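Local coordinates for chemotactic transducer PctC (Pseudomonas aeruginosa, PDB 5LTV), which serves as a chemoreceptor whose extracytoplasmic Cache ligand-binding domain recognises gamma-aminobutanoate, probably to steer bacterial chemotaxis, at residues D131-T136 and G245-T250. Residues are numbered along the deposited sequence; the frame is centred on the assembly and turned at random.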
# COMPACT_ATOMS: atom_id res chain seq x y z
N ASP A 131 -6.10 11.69 -9.68
CA ASP A 131 -6.29 11.21 -11.07
C ASP A 131 -5.13 10.33 -11.57
O ASP A 131 -4.70 10.44 -12.71
CB ASP A 131 -6.54 12.35 -12.07
CG ASP A 131 -7.16 11.83 -13.42
OD1 ASP A 131 -8.08 10.98 -13.36
OD2 ASP A 131 -6.72 12.24 -14.53
N ARG A 132 -4.68 9.41 -10.73
CA ARG A 132 -3.54 8.56 -11.05
C ARG A 132 -3.42 7.53 -9.93
O ARG A 132 -4.07 7.65 -8.88
CB ARG A 132 -2.24 9.37 -11.23
CG ARG A 132 -1.72 9.97 -9.93
CD ARG A 132 -0.69 11.09 -10.13
NE ARG A 132 -0.64 11.96 -8.95
CZ ARG A 132 0.48 12.29 -8.33
NH1 ARG A 132 1.63 11.83 -8.79
NH2 ARG A 132 0.47 13.08 -7.24
N LEU A 133 -2.58 6.52 -10.17
CA LEU A 133 -2.31 5.52 -9.15
C LEU A 133 -1.80 6.20 -7.88
O LEU A 133 -0.89 7.04 -7.93
CB LEU A 133 -1.29 4.50 -9.66
CG LEU A 133 -1.05 3.33 -8.69
CD1 LEU A 133 -2.16 2.34 -8.80
CD2 LEU A 133 0.30 2.63 -8.91
N ILE A 134 -2.39 5.86 -6.75
CA ILE A 134 -1.85 6.23 -5.45
C ILE A 134 -1.58 4.95 -4.68
O ILE A 134 -2.12 3.89 -4.98
CB ILE A 134 -2.79 7.11 -4.64
CG1 ILE A 134 -4.02 6.28 -4.26
CG2 ILE A 134 -3.08 8.42 -5.37
CD1 ILE A 134 -4.84 6.81 -3.08
N VAL A 135 -0.72 5.07 -3.66
CA VAL A 135 -0.56 4.05 -2.65
C VAL A 135 -0.93 4.71 -1.34
O VAL A 135 -0.48 5.82 -1.05
CB VAL A 135 0.85 3.44 -2.64
CG1 VAL A 135 1.89 4.48 -2.33
CG2 VAL A 135 0.94 2.30 -1.64
N THR A 136 -1.86 4.09 -0.62
CA THR A 136 -2.41 4.66 0.59
C THR A 136 -1.53 4.31 1.79
O THR A 136 -0.75 3.34 1.77
CB THR A 136 -3.83 4.13 0.83
OG1 THR A 136 -3.71 2.82 1.37
CG2 THR A 136 -4.65 4.08 -0.47
N GLY A 245 10.71 5.07 -6.12
CA GLY A 245 9.69 4.59 -7.03
C GLY A 245 8.26 4.64 -6.54
O GLY A 245 7.36 4.20 -7.27
N LEU A 246 8.00 5.16 -5.34
CA LEU A 246 6.63 5.11 -4.86
C LEU A 246 5.89 6.38 -5.19
O LEU A 246 6.39 7.47 -4.90
CB LEU A 246 6.58 4.87 -3.36
CG LEU A 246 7.41 3.67 -2.87
CD1 LEU A 246 7.21 3.43 -1.39
CD2 LEU A 246 7.13 2.44 -3.72
N PRO A 247 4.67 6.30 -5.75
CA PRO A 247 4.02 7.51 -6.25
C PRO A 247 3.41 8.32 -5.12
O PRO A 247 2.66 7.78 -4.30
CB PRO A 247 2.93 6.97 -7.18
CG PRO A 247 2.56 5.64 -6.56
CD PRO A 247 3.84 5.09 -5.95
N GLY A 248 3.71 9.61 -5.10
CA GLY A 248 3.04 10.53 -4.20
C GLY A 248 3.46 10.49 -2.75
O GLY A 248 2.86 11.18 -1.93
N VAL A 249 4.47 9.69 -2.39
CA VAL A 249 4.86 9.53 -0.99
C VAL A 249 6.37 9.53 -0.90
O VAL A 249 7.08 9.25 -1.87
CB VAL A 249 4.30 8.23 -0.36
CG1 VAL A 249 2.78 8.22 -0.33
CG2 VAL A 249 4.83 6.99 -1.10
N THR A 250 6.86 9.83 0.30
CA THR A 250 8.27 9.65 0.64
C THR A 250 8.28 8.77 1.88
O THR A 250 7.92 9.21 2.97
CB THR A 250 8.98 10.98 0.89
OG1 THR A 250 8.74 11.84 -0.20
CG2 THR A 250 10.48 10.78 1.02
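In this double Cache (dCache) ligand-binding domain two antiparallel sheets follow one another along the long helix 34-68, and the contact joins them: the entry to edge strand 134-140 in the ligand-binding module, with the preceding Leu133, meets the type II beta turn Leu246 to Val249, in the loop that leads into strand 251-256 of the other module. Pro247 fits the second position of that turn, where its ring confines phi to the negative range the turn needs (here -78°), and Gly248 fits the third, where phi is positive at 76°. The turn thereby presents the proline ring to Leu133 and Val135. Its CB lies 3.9 Å from Leu133 O, a van der Waals contact with a backbone carbonyl, while its CG faces Leu133 CD2 at 4.4 Å. Another corner of the ring, Pro247 CD, comes within 4.2 Å of Val135 CG1. Leucine suits position 133 because its apolar branches touch both Pro247 and Met57 and Val60 of the long helix.

Val135 is buried; beta-branched, it suits an extended strand and reaches the second and fourth residues of the turn through one compact methyl, CG1. With chi1 at 61°, CG1 sits between the backbone N and carbonyl carbon and faces the loop, reaching Pro247 O at 3.9 Å and Val249 CG2 at 4.1 Å. The two valine side chains cross at about a right angle, meeting methyl to methyl. Val249, equally short and apolar, also brings CG1 to 4.1 Å from Val135 O. Trp251 adds a further apolar neighbour for Val135, and Met57 also touches Pro247.

No hydrogen bond spans the two segments; strand 134-140 instead pairs through its backbone with strand 147-157. The junction therefore rests on shape and apolar burial, with the side chain of Val135 about 14 Å from the bound gamma-aminobutanoate, and its cohesion should depend little on precise bond directions.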